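Local coordinates for protein phenolic acid decarboxylase (Sedimentibacter hydroxybenzoicus, PDB 7AE5) that catalyses the reversible, non-oxidative decarboxylation of 4-hydroxybenzoate and 3,4-dihydroxybenzoate as a UbiD-family enzyme that uses prenylated FMN and manganese, at residues V368-L373 / K437-A442; I351-S356 / P380-V385; P113-V118 / K244-D249. All blocks are in the same frame, centred on the assembly; numbering follows the deposited sequence.

Interaction 1: residues V368-L373 / K437-A442; sequences VAFRLL and KMIIDA. With RB (rubidium ion), chain Q.
Ile439 carries most of this contact, and its two branches do different work. Ile439 CG2 meets Ala369 CB at 3.6 Å. On the other branch, Ile439 CD1 touches Phe370 CE1 and Leu373 CD1, each at 3.6 Å. The Phe370 and Ile439 side chains cross at about a right angle, with the methyl approaching the ring obliquely. Ala369 and Phe370 of the last helical turn and Leu373 just after it, linked by the bond from Leu373 N to Ala369 O (2.8 Å), thus all reach Ile439. Lys437 adds an aliphatic contact: its chain slides past Leu373 in the opposite direction, Lys437 CD lying 4.0 Å from Leu373 CD2.

The torsions of Ile439 direct its own branches. CG1 stands beside the backbone N (chi1 -58°), and chi2 of 173° extends CD1 toward Phe370 and Leu373, while CG2 is anti to the backbone N. The bend of Lys437 at chi2 (-70°) turns its CD alongside Leu373. Its ammonium group bonds the carbonyl oxygens of Ser382, Met379 and Pro421, and His435 ND1.

Farther out, Ala369 and Leu373 also pack on Val385 of the neighbouring strand, and the Phe370 ring meets Phe370 of a second subunit with nearly parallel planes. Two residues beyond Ile439, Asp441 O binds a rubidium ion at 2.5 Å; Asp413 OD1 and the carbonyl oxygens of Arg407 and Thr443 share that ion. Asp441 OD2 accepts a bond of 2.6 Å from a water that also binds the rubidium.

With no hydrogen bond between the segments, helix 364-372 is held against strand 434-441 of the C-terminal domain by apolar contact; the lysine brings its carbon chain to that interface while its ammonium group is bonded by three carbonyl oxygens and His435 ND1.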
loop_
_atom_site.group_PDB
_atom_site.type_symbol
_atom_site.label_atom_id
_atom_site.label_comp_id
_atom_site.label_asym_id
_atom_site.label_seq_id
_atom_site.Cartn_x
_atom_site.Cartn_y
_atom_site.Cartn_z
ATOM N N VAL C 368 -3.941 0.522 22.057
ATOM C CA VAL C 368 -3.091 -0.179 23.015
ATOM C C VAL C 368 -1.723 -0.453 22.409
ATOM O O VAL C 368 -0.690 -0.316 23.077
ATOM C CB VAL C 368 -3.775 -1.478 23.483
ATOM C CG1 VAL C 368 -2.801 -2.345 24.261
ATOM C CG2 VAL C 368 -4.998 -1.157 24.323
ATOM N N ALA C 369 -1.692 -0.841 21.131
ATOM C CA ALA C 369 -0.419 -1.055 20.454
ATOM C C ALA C 369 0.363 0.247 20.326
ATOM O O ALA C 369 1.583 0.268 20.528
ATOM C CB ALA C 369 -0.653 -1.678 19.079
ATOM N N PHE C 370 -0.324 1.344 19.985
ATOM C CA PHE C 370 0.334 2.646 19.930
ATOM C C PHE C 370 1.003 2.982 21.257
ATOM O O PHE C 370 2.100 3.553 21.281
ATOM C CB PHE C 370 -0.669 3.741 19.563
ATOM C CG PHE C 370 -1.179 3.662 18.150
ATOM C CD1 PHE C 370 -0.426 3.064 17.154
ATOM C CD2 PHE C 370 -2.410 4.205 17.818
ATOM C CE1 PHE C 370 -0.895 2.999 15.855
ATOM C CE2 PHE C 370 -2.887 4.143 16.521
ATOM C CZ PHE C 370 -2.127 3.540 15.538
ATOM N N ARG C 371 0.355 2.634 22.371
ATOM C CA ARG C 371 0.938 2.914 23.679
ATOM C C ARG C 371 2.204 2.095 23.899
ATOM O O ARG C 371 3.221 2.622 24.366
ATOM C CB ARG C 371 -0.085 2.642 24.783
ATOM C CG ARG C 371 0.325 3.202 26.136
ATOM C CD ARG C 371 0.763 4.654 26.015
ATOM N NE ARG C 371 0.425 5.442 27.195
ATOM C CZ ARG C 371 -0.039 6.685 27.166
ATOM N NH1 ARG C 371 -0.285 7.308 26.024
ATOM N NH2 ARG C 371 -0.259 7.322 28.311
ATOM N N LEU C 372 2.163 0.804 23.559
ATOM C CA LEU C 372 3.357 -0.027 23.681
ATOM C C LEU C 372 4.484 0.509 22.812
ATOM O O LEU C 372 5.631 0.626 23.260
ATOM C CB LEU C 372 3.045 -1.471 23.298
ATOM C CG LEU C 372 4.303 -2.341 23.380
ATOM C CD1 LEU C 372 4.344 -3.120 24.690
ATOM C CD2 LEU C 372 4.421 -3.267 22.180
ATOM N N LEU C 373 4.173 0.842 21.561
ATOM C CA LEU C 373 5.168 1.411 20.664
ATOM C C LEU C 373 5.603 2.808 21.080
ATOM O O LEU C 373 6.408 3.419 20.370
ATOM C CB LEU C 373 4.630 1.434 19.233
ATOM C CG LEU C 373 4.343 0.057 18.629
ATOM C CD1 LEU C 373 3.568 0.181 17.329
ATOM C CD2 LEU C 373 5.634 -0.711 18.414
ATOM N N LYS C 437 7.240 -1.127 11.582
ATOM C CA LYS C 437 6.451 -1.814 12.594
ATOM C C LYS C 437 5.264 -2.532 11.967
ATOM O O LYS C 437 4.738 -2.123 10.927
ATOM C CB LYS C 437 5.952 -0.826 13.649
ATOM C CG LYS C 437 7.039 0.020 14.291
ATOM C CD LYS C 437 7.940 -0.799 15.195
ATOM C CE LYS C 437 8.807 0.101 16.064
ATOM N NZ LYS C 437 9.741 -0.679 16.921
ATOM N N MET C 438 4.840 -3.614 12.618
ATOM C CA MET C 438 3.663 -4.368 12.207
ATOM C C MET C 438 2.732 -4.520 13.399
ATOM O O MET C 438 3.093 -5.154 14.397
ATOM C CB MET C 438 4.040 -5.741 11.640
ATOM C CG MET C 438 2.914 -6.382 10.844
ATOM S SD MET C 438 3.221 -8.069 10.279
ATOM C CE MET C 438 4.787 -8.432 11.057
ATOM N N ILE C 439 1.544 -3.934 13.294
ATOM C CA ILE C 439 0.500 -4.052 14.303
ATOM C C ILE C 439 -0.585 -4.965 13.753
ATOM O O ILE C 439 -1.064 -4.761 12.632
ATOM C CB ILE C 439 -0.082 -2.678 14.679
ATOM C CG1 ILE C 439 1.015 -1.748 15.195
ATOM C CG2 ILE C 439 -1.189 -2.828 15.708
ATOM C CD1 ILE C 439 0.531 -0.331 15.424
ATOM N N ILE C 440 -0.970 -5.967 14.537
ATOM C CA ILE C 440 -1.992 -6.931 14.140
ATOM C C ILE C 440 -3.113 -6.872 15.166
ATOM O O ILE C 440 -2.898 -7.173 16.347
ATOM C CB ILE C 440 -1.424 -8.354 14.025
ATOM C CG1 ILE C 440 -0.277 -8.391 13.015
ATOM C CG2 ILE C 440 -2.512 -9.332 13.614
ATOM C CD1 ILE C 440 0.398 -9.735 12.918
ATOM N N ASP C 441 -4.310 -6.492 14.717
ATOM C CA ASP C 441 -5.469 -6.364 15.597
ATOM C C ASP C 441 -6.304 -7.642 15.508
ATOM O O ASP C 441 -7.306 -7.727 14.790
ATOM C CB ASP C 441 -6.278 -5.117 15.238
ATOM C CG ASP C 441 -7.582 -5.022 16.009
ATOM O OD1 ASP C 441 -7.673 -5.627 17.099
ATOM O OD2 ASP C 441 -8.512 -4.336 15.534
ATOM N N ALA C 442 -5.881 -8.647 16.284
ATOM C CA ALA C 442 -6.573 -9.928 16.387
ATOM C C ALA C 442 -7.733 -9.889 17.374
ATOM O O ALA C 442 -8.046 -10.914 17.994
ATOM C CB ALA C 442 -5.588 -11.033 16.773
HETATM RB RB RB Q . -9.729 -7.641 14.419
HETATM O O HOH W 1 -10.735 -5.493 15.044
#

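Interaction 2: residues I351-S356 / P380-V385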
loop_
_atom_site.group_PDB
_atom_site.type_symbol
_atom_site.label_atom_id
_atom_site.label_comp_id
_atom_site.label_asym_id
_atom_site.label_seq_id
_atom_site.Cartn_x
_atom_site.Cartn_y
_atom_site.Cartn_z
ATOM N N ILE C 351 10.978 -7.991 20.936
ATOM C CA ILE C 351 10.733 -7.586 19.556
ATOM C C ILE C 351 9.369 -8.092 19.099
ATOM O O ILE C 351 8.683 -7.429 18.314
ATOM C CB ILE C 351 11.872 -8.067 18.637
ATOM C CG1 ILE C 351 13.172 -7.348 19.000
ATOM C CG2 ILE C 351 11.540 -7.804 17.177
ATOM C CD1 ILE C 351 14.400 -7.918 18.329
ATOM N N GLY C 352 8.945 -9.250 19.595
ATOM C CA GLY C 352 7.592 -9.745 19.395
ATOM C C GLY C 352 6.794 -9.610 20.682
ATOM O O GLY C 352 7.245 -10.035 21.749
ATOM N N VAL C 353 5.612 -9.005 20.569
ATOM C CA VAL C 353 4.782 -8.687 21.728
ATOM C C VAL C 353 3.345 -9.092 21.434
ATOM O O VAL C 353 2.821 -8.801 20.354
ATOM C CB VAL C 353 4.849 -7.189 22.092
ATOM C CG1 VAL C 353 3.996 -6.897 23.317
ATOM C CG2 VAL C 353 6.286 -6.759 22.335
ATOM N N ILE C 354 2.708 -9.757 22.394
ATOM C CA ILE C 354 1.292 -10.095 22.325
ATOM C C ILE C 354 0.612 -9.507 23.551
ATOM O O ILE C 354 0.973 -9.839 24.687
ATOM C CB ILE C 354 1.063 -11.613 22.245
ATOM C CG1 ILE C 354 2.024 -12.243 21.238
ATOM C CG2 ILE C 354 -0.382 -11.915 21.874
ATOM C CD1 ILE C 354 1.932 -13.739 21.174
ATOM N N ILE C 355 -0.366 -8.633 23.324
ATOM C CA ILE C 355 -1.111 -7.975 24.392
ATOM C C ILE C 355 -2.541 -8.488 24.373
ATOM O O ILE C 355 -3.204 -8.458 23.330
ATOM C CB ILE C 355 -1.094 -6.444 24.243
ATOM C CG1 ILE C 355 0.336 -5.922 24.128
ATOM C CG2 ILE C 355 -1.816 -5.785 25.411
ATOM C CD1 ILE C 355 0.428 -4.581 23.430
ATOM N N SER C 356 -3.018 -8.952 25.522
ATOM C CA SER C 356 -4.434 -9.230 25.714
ATOM C C SER C 356 -5.074 -8.050 26.428
ATOM O O SER C 356 -4.520 -7.519 27.394
ATOM C CB SER C 356 -4.655 -10.516 26.515
ATOM O OG SER C 356 -4.272 -10.360 27.869
ATOM N N PRO C 380 11.736 1.265 20.534
ATOM C CA PRO C 380 12.780 0.822 19.602
ATOM C C PRO C 380 12.816 -0.687 19.392
ATOM O O PRO C 380 13.277 -1.147 18.345
ATOM C CB PRO C 380 14.065 1.318 20.272
ATOM C CG PRO C 380 13.766 1.234 21.721
ATOM C CD PRO C 380 12.293 1.496 21.883
ATOM N N TYR C 381 12.343 -1.468 20.363
ATOM C CA TYR C 381 12.473 -2.921 20.288
ATOM C C TYR C 381 11.306 -3.588 19.568
ATOM O O TYR C 381 11.512 -4.433 18.690
ATOM C CB TYR C 381 12.598 -3.518 21.695
ATOM C CG TYR C 381 14.000 -3.557 22.251
ATOM C CD1 TYR C 381 14.520 -2.477 22.953
ATOM C CD2 TYR C 381 14.800 -4.679 22.085
ATOM C CE1 TYR C 381 15.800 -2.513 23.472
ATOM C CE2 TYR C 381 16.080 -4.724 22.599
ATOM C CZ TYR C 381 16.575 -3.639 23.291
ATOM O OH TYR C 381 17.851 -3.679 23.804
ATOM N N SER C 382 10.081 -3.226 19.932
ATOM C CA SER C 382 8.901 -4.006 19.575
ATOM C C SER C 382 8.563 -3.786 18.106
ATOM O O SER C 382 8.129 -2.696 17.719
ATOM C CB SER C 382 7.736 -3.615 20.477
ATOM O OG SER C 382 7.938 -4.118 21.785
ATOM N N LYS C 383 8.755 -4.819 17.290
ATOM C CA LYS C 383 8.482 -4.747 15.859
ATOM C C LYS C 383 7.152 -5.382 15.475
ATOM O O LYS C 383 6.441 -4.846 14.619
ATOM C CB LYS C 383 9.613 -5.414 15.071
ATOM C CG LYS C 383 9.430 -5.364 13.565
ATOM C CD LYS C 383 10.613 -5.981 12.840
ATOM C CE LYS C 383 10.765 -7.454 13.183
ATOM N NZ LYS C 383 11.960 -8.063 12.536
ATOM N N ILE C 384 6.792 -6.504 16.090
ATOM C CA ILE C 384 5.558 -7.214 15.780
ATOM C C ILE C 384 4.688 -7.210 17.027
ATOM O O ILE C 384 5.065 -7.787 18.055
ATOM C CB ILE C 384 5.829 -8.647 15.298
ATOM C CG1 ILE C 384 6.724 -8.617 14.057
ATOM C CG2 ILE C 384 4.518 -9.360 14.998
ATOM C CD1 ILE C 384 7.163 -9.980 13.580
ATOM N N VAL C 385 3.530 -6.563 16.937
ATOM C CA VAL C 385 2.630 -6.383 18.071
ATOM C C VAL C 385 1.279 -6.981 17.709
ATOM O O VAL C 385 0.608 -6.501 16.786
ATOM C CB VAL C 385 2.487 -4.902 18.453
ATOM C CG1 VAL C 385 1.575 -4.751 19.661
ATOM C CG2 VAL C 385 3.851 -4.291 18.723
#
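Ile351 O receives two backbone N-H groups from the other segment: Ile384 N at 3.1 Å, nearly straight at 174°, and Lys383 N at 2.8 Å, bent at 147° and on a lone pair in the carbonyl plane. A third bond, from Val353 N to Ile384 O (2.8 Å), continues the pairing. The bridges Gly352 with Ile384 and Val353 with Val385 are parallel, so strand 384-388, which starts after two residues beyond the short helix 378-381, joins strand 352-357. With helix 364-372 between them in the chain, the two strands form a beta-alpha-beta crossover.

Weaker CA-H...O contacts flank these bonds. Ile351 CA lies 3.4 Å from Tyr381 O, and Val385 CA lies 3.3 Å from Val353 O.

Among side chains, Val353 CG2 stands beside its own backbone N, the CG1 methyl being anti to it (chi1 -179°), and touches Ser382 OG at 3.2 Å. That hydroxyl is hydrogen-bonded to Gly350 O. Ile355 CD1 reaches Val385 CG1 at 3.9 Å, while Ile351 CG2 packs on the Lys383 CB. The Lys383 ammonium group continues to Asp426 and to Val408 O of a neighbouring subunit. Tyr381 presents its ring edge to Ile351 CG1 and stacks on His377.

Two donors on one carbonyl oxygen, soon after a helix end, would probably hold the Lys383-Ile384 backbone in place where it turns into one of the two parallel strand pairs of the C-terminal sheet.

Interaction 3: residues P113-V118 / K244-D249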
loop_
_atom_site.group_PDB
_atom_site.type_symbol
_atom_site.label_atom_id
_atom_site.label_comp_id
_atom_site.label_asym_id
_atom_site.label_seq_id
_atom_site.Cartn_x
_atom_site.Cartn_y
_atom_site.Cartn_z
ATOM N N PRO C 113 28.516 -19.056 53.257
ATOM C CA PRO C 113 29.137 -20.235 52.627
ATOM C C PRO C 113 30.065 -19.898 51.472
ATOM O O PRO C 113 30.980 -20.679 51.180
ATOM C CB PRO C 113 27.929 -21.060 52.159
ATOM C CG PRO C 113 26.787 -20.584 53.001
ATOM C CD PRO C 113 27.046 -19.135 53.263
ATOM N N CYS C 114 29.864 -18.762 50.802
ATOM C CA CYS C 114 30.780 -18.356 49.743
ATOM C C CYS C 114 32.157 -17.983 50.274
ATOM O O CYS C 114 33.085 -17.815 49.476
ATOM C CB CYS C 114 30.196 -17.179 48.959
ATOM S SG CYS C 114 30.261 -15.597 49.831
ATOM N N LYS C 115 32.311 -17.853 51.592
ATOM C CA LYS C 115 33.578 -17.497 52.214
ATOM C C LYS C 115 34.238 -18.696 52.890
ATOM O O LYS C 115 35.015 -18.533 53.834
ATOM C CB LYS C 115 33.372 -16.364 53.220
ATOM C CG LYS C 115 32.877 -15.062 52.605
ATOM C CD LYS C 115 33.851 -14.523 51.571
ATOM C CE LYS C 115 33.377 -13.191 51.004
ATOM N NZ LYS C 115 33.756 -12.046 51.878
ATOM N N GLU C 116 33.939 -19.909 52.419
ATOM C CA GLU C 116 34.495 -21.108 53.041
ATOM C C GLU C 116 35.951 -21.324 52.639
ATOM O O GLU C 116 36.821 -21.493 53.501
ATOM C CB GLU C 116 33.650 -22.331 52.679
ATOM C CG GLU C 116 32.318 -22.407 53.411
ATOM C CD GLU C 116 31.517 -23.644 53.047
ATOM O OE1 GLU C 116 30.570 -23.982 53.790
ATOM O OE2 GLU C 116 31.827 -24.272 52.012
ATOM N N ASN C 117 36.233 -21.329 51.339
ATOM C CA ASN C 117 37.583 -21.516 50.829
ATOM C C ASN C 117 38.054 -20.243 50.141
ATOM O O ASN C 117 37.281 -19.583 49.439
ATOM C CB ASN C 117 37.647 -22.694 49.855
ATOM C CG ASN C 117 37.144 -23.984 50.469
ATOM O OD1 ASN C 117 36.053 -24.032 51.038
ATOM N ND2 ASN C 117 37.941 -25.041 50.359
ATOM N N VAL C 118 39.325 -19.902 50.344
ATOM C CA VAL C 118 39.894 -18.648 49.865
ATOM C C VAL C 118 41.149 -18.948 49.056
ATOM O O VAL C 118 42.029 -19.684 49.515
ATOM C CB VAL C 118 40.223 -17.691 51.026
ATOM C CG1 VAL C 118 40.810 -16.397 50.493
ATOM C CG2 VAL C 118 38.977 -17.414 51.859
ATOM N N LYS C 244 29.768 -8.896 52.749
ATOM C CA LYS C 244 30.745 -7.996 52.153
ATOM C C LYS C 244 31.825 -8.782 51.421
ATOM O O LYS C 244 32.229 -9.866 51.851
ATOM C CB LYS C 244 31.379 -7.117 53.232
ATOM C CG LYS C 244 31.948 -5.805 52.719
ATOM C CD LYS C 244 32.665 -5.055 53.830
ATOM C CE LYS C 244 34.068 -5.602 54.040
ATOM N NZ LYS C 244 35.076 -4.515 54.155
ATOM N N SER C 245 32.286 -8.233 50.301
ATOM C CA SER C 245 33.411 -8.830 49.605
ATOM C C SER C 245 34.670 -8.714 50.459
ATOM O O SER C 245 34.772 -7.866 51.350
ATOM C CB SER C 245 33.624 -8.163 48.245
ATOM O OG SER C 245 34.467 -7.029 48.357
ATOM N N ASP C 246 35.636 -9.586 50.178
ATOM C CA ASP C 246 36.830 -9.655 51.015
ATOM C C ASP C 246 37.714 -8.428 50.826
ATOM O O ASP C 246 38.186 -7.835 51.804
ATOM C CB ASP C 246 37.608 -10.934 50.708
ATOM C CG ASP C 246 37.355 -12.028 51.728
ATOM O OD1 ASP C 246 36.514 -11.821 52.627
ATOM O OD2 ASP C 246 37.999 -13.094 51.629
ATOM N N LEU C 247 37.943 -8.026 49.578
ATOM C CA LEU C 247 38.908 -6.973 49.287
ATOM C C LEU C 247 38.285 -5.592 49.151
ATOM O O LEU C 247 39.007 -4.593 49.254
ATOM C CB LEU C 247 39.669 -7.297 47.997
ATOM C CG LEU C 247 40.289 -8.689 47.900
ATOM C CD1 LEU C 247 40.867 -8.913 46.514
ATOM C CD2 LEU C 247 41.357 -8.862 48.964
ATOM N N TYR C 248 36.977 -5.502 48.930
ATOM C CA TYR C 248 36.336 -4.241 48.585
ATOM C C TYR C 248 35.152 -4.006 49.510
ATOM O O TYR C 248 34.247 -4.844 49.591
ATOM C CB TYR C 248 35.912 -4.246 47.115
ATOM C CG TYR C 248 37.080 -4.505 46.187
ATOM C CD1 TYR C 248 38.166 -3.638 46.151
ATOM C CD2 TYR C 248 37.114 -5.628 45.370
ATOM C CE1 TYR C 248 39.244 -3.871 45.316
ATOM C CE2 TYR C 248 38.189 -5.871 44.531
ATOM C CZ TYR C 248 39.251 -4.988 44.509
ATOM O OH TYR C 248 40.323 -5.221 43.677
ATOM N N ASP C 249 35.161 -2.862 50.199
ATOM C CA ASP C 249 34.160 -2.588 51.225
ATOM C C ASP C 249 32.800 -2.272 50.613
ATOM O O ASP C 249 31.760 -2.644 51.168
ATOM C CB ASP C 249 34.628 -1.431 52.107
ATOM C CG ASP C 249 35.889 -1.760 52.883
ATOM O OD1 ASP C 249 36.293 -2.942 52.883
ATOM O OD2 ASP C 249 36.475 -0.838 53.491
#
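Two bends, at chi2 (-60°) and at chi4 (83°), shape the Lys115 chain, and the second places NZ against the 244-249 loop. The chain begins with CG beside the backbone N, and its tip meets that of Asp246. The ammonium group then gives two hydrogen bonds. One runs from Lys115 NZ to Lys244 O at 2.7 Å, within the carbonyl plane. The other, from Lys115 NZ to Asp246 OD1 at 2.9 Å, is part of a salt bridge and comes from well above the carboxylate plane, 61° out of it.

The carboxylate is shared. Asp246 OD1 also pairs with Arg109, while OD2 forms a salt bridge to Arg296 on strand 287-299, so three positively charged side chains pair with one acid. This clustering would probably stabilise Asp246 in its charged form. The backbone N-H groups of Asp246 and Leu247 both bond the Glu262 carboxylate, which also tethers the loop to strand 259-265. Within the loop, Ser245 OG donates to Tyr248 O at 2.5 Å.

An alanine in place of Lys115 would probably leave Lys244 O without this ammonium donor and Asp246 without this one of its charged partners, opening a gap between the segments.

Lys115 thus ties the 113-118 segment to the loop between strands 241-244 and 252-254, both in the Rift-related region. Because one ammonium group grips a backbone carbonyl and a side-chain carboxylate two residues apart, the attachment combines charge pairing with a hold on the loop's main chain.

From the N terminus, interaction 3 comes first: residues 113-118 meet 244-249, closing a loop of 125 residues within the Rift-related region. The chain then enters the C-terminal domain, where interactions 1 and 2 cross, their segments following in the order 351-356, 368-373, 380-385 and 437-442. Interaction 2 joins two parallel strands across 23 residues that include most of helix 364-372, and interaction 1 sets that helix against strand 434-441, the strand beside 384-388 in the same sheet. A probable hydrogen bond from Ile440 N to Val385 O (2.8 Å) links the two directly. Interaction 3 lies on the opposite side of the chain's centre, its centre about 43 Å from that of interaction 2.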